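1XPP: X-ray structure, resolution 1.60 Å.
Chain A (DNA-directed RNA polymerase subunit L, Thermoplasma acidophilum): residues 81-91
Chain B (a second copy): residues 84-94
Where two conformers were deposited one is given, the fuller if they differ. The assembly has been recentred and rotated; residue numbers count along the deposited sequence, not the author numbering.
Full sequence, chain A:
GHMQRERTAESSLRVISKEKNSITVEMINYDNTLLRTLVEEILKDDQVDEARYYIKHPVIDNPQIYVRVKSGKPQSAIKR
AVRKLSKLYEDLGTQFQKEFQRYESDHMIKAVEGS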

ATOM      1  N   ALA A  81      -1.697  -9.325  19.814  1.00 23.06           N
ATOM      2  CA  ALA A  81      -2.782  -9.377  18.832  1.00 22.10           C
ATOM      3  C   ALA A  81      -3.822  -8.303  19.117  1.00 21.17           C
ATOM      4  O   ALA A  81      -4.284  -7.621  18.200  1.00 21.85           O
ATOM      5  CB  ALA A  81      -3.442 -10.749  18.807  1.00 21.59           C
ATOM      6  N   VAL A  82      -4.181  -8.162  20.385  1.00 20.94           N
ATOM      7  CA  VAL A  82      -5.225  -7.222  20.761  1.00 19.17           C
ATOM      8  C   VAL A  82      -4.746  -5.796  20.499  1.00 20.19           C
ATOM      9  O   VAL A  82      -5.540  -4.926  20.082  1.00 18.53           O
ATOM     10  CB  VAL A  82      -5.728  -7.435  22.208  1.00 20.06           C
ATOM     11  CG1 VAL A  82      -6.827  -6.415  22.622  1.00 19.74           C
ATOM     12  CG2 VAL A  82      -6.314  -8.865  22.325  1.00 17.97           C
ATOM     13  N   ARG A  83      -3.470  -5.568  20.744  1.00 21.66           N
ATOM     14  CA  ARG A  83      -2.934  -4.221  20.606  1.00 22.32           C
ATOM     15  C   ARG A  83      -2.870  -3.852  19.122  1.00 21.79           C
ATOM     16  O   ARG A  83      -3.174  -2.720  18.763  1.00 22.06           O
ATOM     17  CB  ARG A  83      -1.562  -4.107  21.277  1.00 23.66           C
ATOM     18  CG  ARG A  83      -1.304  -2.720  21.849  1.00 29.72           C
ATOM     19  CD  ARG A  83      -1.911  -2.545  23.263  1.00 35.37           C
ATOM     20  NE  ARG A  83      -2.741  -1.337  23.365  1.00 39.25           N
ATOM     21  CZ  ARG A  83      -3.104  -0.737  24.502  1.00 39.40           C
ATOM     22  NH1 ARG A  83      -2.722  -1.209  25.682  1.00 40.35           N
ATOM     23  NH2 ARG A  83      -3.864   0.352  24.460  1.00 39.73           N
ATOM     24  N   LYS A  84      -2.532  -4.814  18.264  1.00 20.62           N
ATOM     25  CA  LYS A  84      -2.551  -4.609  16.835  1.00 20.94           C
ATOM     26  C   LYS A  84      -3.963  -4.260  16.405  1.00 20.10           C
ATOM     27  O   LYS A  84      -4.149  -3.357  15.593  1.00 21.10           O
ATOM     28  CB  LYS A  84      -2.089  -5.834  16.071  1.00 21.40           C
ATOM     29  CG  LYS A  84      -0.597  -6.011  15.982  1.00 25.62           C
ATOM     30  CD  LYS A  84      -0.294  -7.160  15.032  1.00 31.36           C
ATOM     31  CE  LYS A  84       0.771  -8.120  15.584  1.00 34.87           C
ATOM     32  NZ  LYS A  84       0.834  -9.402  14.803  1.00 35.11           N
ATOM     33  N   LEU A  85      -4.952  -4.989  16.931  1.00 18.99           N
ATOM     34  CA  LEU A  85      -6.334  -4.811  16.463  1.00 18.50           C
ATOM     35  C   LEU A  85      -6.884  -3.463  16.900  1.00 17.84           C
ATOM     36  O   LEU A  85      -7.528  -2.759  16.089  1.00 17.77           O
ATOM     37  CB  LEU A  85      -7.254  -5.947  16.943  1.00 18.61           C
ATOM     38  CG  LEU A  85      -7.057  -7.302  16.227  1.00 19.67           C
ATOM     39  CD1 LEU A  85      -7.678  -8.452  17.062  1.00 18.43           C
ATOM     40  CD2 LEU A  85      -7.663  -7.260  14.826  1.00 23.20           C
ATOM     41  N   SER A  86      -6.616  -3.100  18.164  1.00 18.04           N
ATOM     42  CA  SER A  86      -6.997  -1.788  18.712  0.50 18.04           C
ATOM     43  C   SER A  86      -6.381  -0.692  17.859  1.00 18.61           C
ATOM     44  O   SER A  86      -7.039   0.253  17.480  1.00 18.72           O
ATOM     45  CB  SER A  86      -6.474  -1.626  20.147  0.50 17.83           C
ATOM     46  OG  SER A  86      -7.123  -2.497  21.056  0.50 18.01           O
ATOM     47  N   LYS A  87      -5.081  -0.841  17.578  1.00 18.67           N
ATOM     48  CA  LYS A  87      -4.323   0.187  16.805  1.00 19.68           C
ATOM     49  C   LYS A  87      -4.846   0.322  15.383  1.00 19.17           C
ATOM     50  O   LYS A  87      -4.962   1.432  14.838  1.00 19.50           O
ATOM     51  CB  LYS A  87      -2.828  -0.148  16.845  1.00 20.06           C
ATOM     52  CG  LYS A  87      -1.889   0.824  16.149  1.00 24.46           C
ATOM     53  CD  LYS A  87      -2.123   2.280  16.574  1.00 28.44           C
ATOM     54  CE  LYS A  87      -0.914   3.164  16.220  1.00 30.89           C
ATOM     55  NZ  LYS A  87      -0.180   2.701  14.991  1.00 33.62           N
ATOM     56  N   LEU A  88      -5.216  -0.801  14.791  1.00 19.42           N
ATOM     57  CA  LEU A  88      -5.775  -0.819  13.445  1.00 20.31           C
ATOM     58  C   LEU A  88      -7.032   0.038  13.350  1.00 19.59           C
ATOM     59  O   LEU A  88      -7.203   0.831  12.416  1.00 19.69           O
ATOM     60  CB  LEU A  88      -6.121  -2.259  13.108  1.00 21.24           C
ATOM     61  CG  LEU A  88      -6.258  -2.588  11.638  1.00 23.48           C
ATOM     62  CD1 LEU A  88      -4.866  -2.723  10.966  1.00 26.85           C
ATOM     63  CD2 LEU A  88      -7.036  -3.902  11.544  1.00 24.18           C
ATOM     64  N   TYR A  89      -7.939  -0.134  14.307  1.00 18.13           N
ATOM     65  CA  TYR A  89      -9.184   0.633  14.250  1.00 17.98           C
ATOM     66  C   TYR A  89      -8.976   2.063  14.704  1.00 18.38           C
ATOM     67  O   TYR A  89      -9.673   2.960  14.247  1.00 19.26           O
ATOM     68  CB  TYR A  89     -10.320  -0.079  14.980  1.00 17.79           C
ATOM     69  CG  TYR A  89     -10.809  -1.245  14.159  1.00 18.34           C
ATOM     70  CD1 TYR A  89     -11.706  -1.044  13.123  1.00 19.49           C
ATOM     71  CD2 TYR A  89     -10.301  -2.520  14.370  1.00 19.11           C
ATOM     72  CE1 TYR A  89     -12.126  -2.091  12.320  1.00 18.26           C
ATOM     73  CE2 TYR A  89     -10.737  -3.615  13.565  1.00 20.67           C
ATOM     74  CZ  TYR A  89     -11.641  -3.369  12.545  1.00 21.39           C
ATOM     75  OH  TYR A  89     -12.057  -4.431  11.755  1.00 22.96           O
ATOM     76  N   GLU A  90      -8.053   2.288  15.633  1.00 17.13           N
ATOM     77  CA  GLU A  90      -7.708   3.677  15.993  1.00 17.29           C
ATOM     78  C   GLU A  90      -7.157   4.414  14.788  1.00 17.15           C
ATOM     79  O   GLU A  90      -7.573   5.571  14.489  1.00 18.89           O
ATOM     80  CB  GLU A  90      -6.742   3.691  17.168  1.00 17.36           C
ATOM     81  CG  GLU A  90      -7.406   3.172  18.443  1.00 17.55           C
ATOM     82  CD  GLU A  90      -6.419   2.646  19.458  1.00 21.31           C
ATOM     83  OE1 GLU A  90      -5.209   2.668  19.183  1.00 22.17           O
ATOM     84  OE2 GLU A  90      -6.873   2.202  20.529  1.00 23.15           O
ATOM     85  N   ASP A  91      -6.268   3.747  14.059  1.00 17.86           N
ATOM     86  CA  ASP A  91      -5.641   4.381  12.901  1.00 19.06           C
ATOM     87  C   ASP A  91      -6.682   4.606  11.805  1.00 19.24           C
ATOM     88  O   ASP A  91      -6.673   5.648  11.151  1.00 19.73           O
ATOM     89  CB  ASP A  91      -4.486   3.540  12.371  1.00 19.84           C
ATOM     90  CG  ASP A  91      -3.248   3.617  13.234  1.00 23.84           C
ATOM     91  OD1 ASP A  91      -3.175   4.460  14.157  1.00 24.99           O
ATOM     92  OD2 ASP A  91      -2.341   2.804  12.967  1.00 28.11           O
TER
ATOM     93  N   LYS B  84     -16.980   2.531  17.477  1.00 16.13           N
ATOM     94  CA  LYS B  84     -17.492   1.381  18.252  1.00 16.22           C
ATOM     95  C   LYS B  84     -16.470   0.244  18.183  1.00 16.67           C
ATOM     96  O   LYS B  84     -16.158  -0.406  19.188  1.00 17.37           O
ATOM     97  CB  LYS B  84     -18.859   0.906  17.727  1.00 18.18           C
ATOM     98  CG  LYS B  84     -20.020   1.748  18.200  1.00 20.12           C
ATOM     99  CD  LYS B  84     -21.325   1.050  17.870  1.00 27.50           C
ATOM    100  CE  LYS B  84     -21.808   1.353  16.482  1.00 32.59           C
ATOM    101  NZ  LYS B  84     -23.260   0.997  16.311  1.00 36.11           N
ATOM    102  N   LEU B  85     -15.939  -0.024  16.996  1.00 16.26           N
ATOM    103  CA  LEU B  85     -14.943  -1.088  16.813  1.00 16.07           C
ATOM    104  C   LEU B  85     -13.654  -0.841  17.600  1.00 15.39           C
ATOM    105  O   LEU B  85     -13.097  -1.755  18.191  1.00 16.53           O
ATOM    106  CB  LEU B  85     -14.655  -1.299  15.314  1.00 16.56           C
ATOM    107  CG  LEU B  85     -15.834  -2.022  14.645  1.00 16.74           C
ATOM    108  CD1 LEU B  85     -15.733  -1.947  13.092  1.00 17.61           C
ATOM    109  CD2 LEU B  85     -16.018  -3.485  15.117  1.00 17.19           C
ATOM    110  N   SER B  86     -13.185   0.394  17.595  1.00 16.38           N
ATOM    111  CA  SER B  86     -12.000   0.782  18.359  1.00 16.40           C
ATOM    112  C   SER B  86     -12.224   0.465  19.831  1.00 16.55           C
ATOM    113  O   SER B  86     -11.348  -0.121  20.490  1.00 17.51           O
ATOM    114  CB  SER B  86     -11.792   2.286  18.140  1.00 17.43           C
ATOM    115  OG  SER B  86     -11.380   2.488  16.776  1.00 22.29           O
ATOM    116  N   LYS B  87     -13.397   0.826  20.338  1.00 15.44           N
ATOM    117  CA  LYS B  87     -13.756   0.584  21.744  1.00 15.99           C
ATOM    118  C   LYS B  87     -13.834  -0.888  22.057  1.00 15.70           C
ATOM    119  O   LYS B  87     -13.355  -1.330  23.091  1.00 16.21           O
ATOM    120  CB  LYS B  87     -15.077   1.254  22.079  1.00 16.31           C
ATOM    121  CG  LYS B  87     -15.535   0.982  23.497  1.00 19.09           C
ATOM    122  CD  LYS B  87     -16.800   1.732  23.829  1.00 22.87           C
ATOM    123  CE  LYS B  87     -17.337   1.294  25.207  1.00 26.96           C
ATOM    124  NZ  LYS B  87     -16.262   1.323  26.249  1.00 26.61           N
ATOM    125  N   LEU B  88     -14.431  -1.663  21.153  1.00 16.54           N
ATOM    126  CA  LEU B  88     -14.584  -3.106  21.391  1.00 16.06           C
ATOM    127  C   LEU B  88     -13.220  -3.765  21.606  1.00 16.22           C
ATOM    128  O   LEU B  88     -13.051  -4.542  22.555  1.00 17.52           O
ATOM    129  CB  LEU B  88     -15.325  -3.809  20.218  1.00 17.92           C
ATOM    130  CG  LEU B  88     -16.847  -3.624  20.189  1.00 20.13           C
ATOM    131  CD1 LEU B  88     -17.368  -4.098  18.813  1.00 21.74           C
ATOM    132  CD2 LEU B  88     -17.500  -4.455  21.296  1.00 23.34           C
ATOM    133  N   TYR B  89     -12.250  -3.457  20.756  1.00 15.02           N
ATOM    134  CA  TYR B  89     -10.934  -4.070  20.861  1.00 16.11           C
ATOM    135  C   TYR B  89     -10.135  -3.484  22.035  1.00 15.83           C
ATOM    136  O   TYR B  89      -9.413  -4.215  22.736  1.00 17.04           O
ATOM    137  CB  TYR B  89     -10.171  -3.969  19.540  1.00 15.92           C
ATOM    138  CG  TYR B  89     -10.736  -4.902  18.469  1.00 16.41           C
ATOM    139  CD1 TYR B  89     -11.451  -4.389  17.383  1.00 19.16           C
ATOM    140  CD2 TYR B  89     -10.531  -6.285  18.543  1.00 18.47           C
ATOM    141  CE1 TYR B  89     -11.971  -5.213  16.392  1.00 19.48           C
ATOM    142  CE2 TYR B  89     -11.061  -7.135  17.528  1.00 19.68           C
ATOM    143  CZ  TYR B  89     -11.769  -6.588  16.474  1.00 23.65           C
ATOM    144  OH  TYR B  89     -12.283  -7.390  15.461  1.00 24.68           O
ATOM    145  N   GLU B  90     -10.317  -2.194  22.308  1.00 16.26           N
ATOM    146  CA  GLU B  90      -9.639  -1.595  23.448  1.00 16.78           C
ATOM    147  C   GLU B  90     -10.135  -2.204  24.739  1.00 17.81           C
ATOM    148  O   GLU B  90      -9.327  -2.595  25.612  1.00 17.72           O
ATOM    149  CB  GLU B  90      -9.908  -0.097  23.436  1.00 17.13           C
ATOM    150  CG  GLU B  90      -9.129   0.679  22.372  1.00 18.35           C
ATOM    151  CD  GLU B  90      -9.739   2.079  22.126  1.00 20.63           C
ATOM    152  OE1 GLU B  90      -9.183   2.835  21.298  1.00 21.92           O
ATOM    153  OE2 GLU B  90     -10.770   2.422  22.734  1.00 20.78           O
ATOM    154  N   ASP B  91     -11.461  -2.341  24.844  1.00 16.90           N
ATOM    155  CA  ASP B  91     -12.082  -2.930  26.053  1.00 17.86           C
ATOM    156  C   ASP B  91     -11.673  -4.404  26.196  1.00 18.20           C
ATOM    157  O   ASP B  91     -11.429  -4.898  27.312  1.00 18.64           O
ATOM    158  CB  ASP B  91     -13.588  -2.831  26.002  1.00 18.21           C
ATOM    159  CG  ASP B  91     -14.111  -1.401  26.207  1.00 20.38           C
ATOM    160  OD1 ASP B  91     -13.318  -0.487  26.559  1.00 22.75           O
ATOM    161  OD2 ASP B  91     -15.325  -1.217  26.051  1.00 21.12           O
ATOM    162  N   LEU B  92     -11.611  -5.111  25.067  1.00 16.96           N
ATOM    163  CA  LEU B  92     -11.101  -6.489  25.102  1.00 16.46           C
ATOM    164  C   LEU B  92      -9.703  -6.545  25.752  1.00 17.33           C
ATOM    165  O   LEU B  92      -9.456  -7.420  26.622  1.00 16.65           O
ATOM    166  CB  LEU B  92     -11.046  -7.068  23.677  1.00 16.75           C
ATOM    167  CG  LEU B  92     -10.496  -8.483  23.499  1.00 16.35           C
ATOM    168  CD1 LEU B  92     -11.342  -9.511  24.259  1.00 16.19           C
ATOM    169  CD2 LEU B  92     -10.373  -8.829  22.045  1.00 17.45           C
ATOM    170  N   GLY B  93      -8.809  -5.643  25.327  1.00 16.52           N
ATOM    171  CA  GLY B  93      -7.453  -5.528  25.900  1.00 17.59           C
ATOM    172  C   GLY B  93      -7.456  -5.200  27.378  1.00 17.55           C
ATOM    173  O   GLY B  93      -6.706  -5.820  28.136  1.00 17.73           O
ATOM    174  N   THR B  94      -8.294  -4.250  27.798  1.00 17.29           N
ATOM    175  CA  THR B  94      -8.446  -3.899  29.223  1.00 18.56           C
ATOM    176  C   THR B  94      -8.812  -5.122  30.030  1.00 19.45           C
ATOM    177  O   THR B  94      -8.182  -5.409  31.069  1.00 20.26           O
ATOM    178  CB  THR B  94      -9.466  -2.798  29.419  1.00 19.13           C
ATOM    179  OG1 THR B  94      -9.002  -1.681  28.663  1.00 19.98           O
ATOM    180  CG2 THR B  94      -9.592  -2.413  30.925  1.00 20.68           C
TER
HETATM  181  O   HOH W   1     -11.348  -6.726  12.493  1.00 31.93           O

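How does the start of the chain A stretch meet its partner? The two helices run nearly antiparallel, at 158° between their N-to-C directions, and their axes approach to 8.3 Å, so the beginning of one segment lies beside the end of the other. Val82(A) points toward chain B and packs where Gly93(B) has no side chain: its CG1 lies 3.4 Å from Gly93(B) N and 3.4 Å from Tyr89(B) O. A CB built on Gly93(B) would sit only 3.2 Å from Val82(A) CG1, so the methyl takes up room that the glycine leaves open. Val82(A) also makes apolar contact with Leu92(B), closest at 4.1 Å between Val82(A) CG2 and Leu92(B) CD2.

What does Leu85(A) do one turn further on? It supplies a surface for an aromatic ring. Leu85(A) CB stands over one face of the Tyr89(B) ring, 4.0 Å from the centroid and 25° off the normal, a CH-pi arrangement, while Leu85(A) CD1 comes within 3.7 Å of Tyr89(B) CE2.

How close do the backbones come at Ser86(A)? Ser86(A) CA lies 5.0 Å from Tyr89(B) CA, and the serine side chain there is small and directed sideways. Ser86(A) OG lies 3.3 Å from Tyr89(B) C and 3.4 Å from Glu90(B) N, but the angle at that amide is too poor for a hydrogen bond. The antiparallel arrangement repeats the pairing with the chains exchanged: Tyr89(A) CA and Ser86(B) CA are also 5.0 Å apart, and Tyr89(A) O is 3.1 Å from Ser86(B) OG. Lys87(A), by contrast, points away from the partner and forms a salt bridge within its own helix, Lys87(A) NZ to Asp91(A) OD2 at 3.0 Å.

How do the two tyrosines share the space between the helices? The Tyr89(A) ring receives Leu85(B) CB over one face, 4.1 Å from its centroid, mirroring the contact made by Leu85(A). The planes of the Tyr89(A) ring and the Tyr89(B) ring are nearly parallel, at 10°, but the rings are slid apart and barely overlap, although Tyr89(A) CE2 and Tyr89(B) CE1 are 3.5 Å apart. The O of water 1 links the hydroxyls, 2.5 Å from Tyr89(A) OH and 3.2 Å from Tyr89(B) OH.

What happens when the two acids meet at Glu90(A)? Both side chains start sideways, yet their ends converge until Glu90(A) OE2 and Glu90(B) OE1 are 2.5 Å apart. Two charged carboxylates would repel at this distance, so one acid group probably holds a proton and donates it to the other.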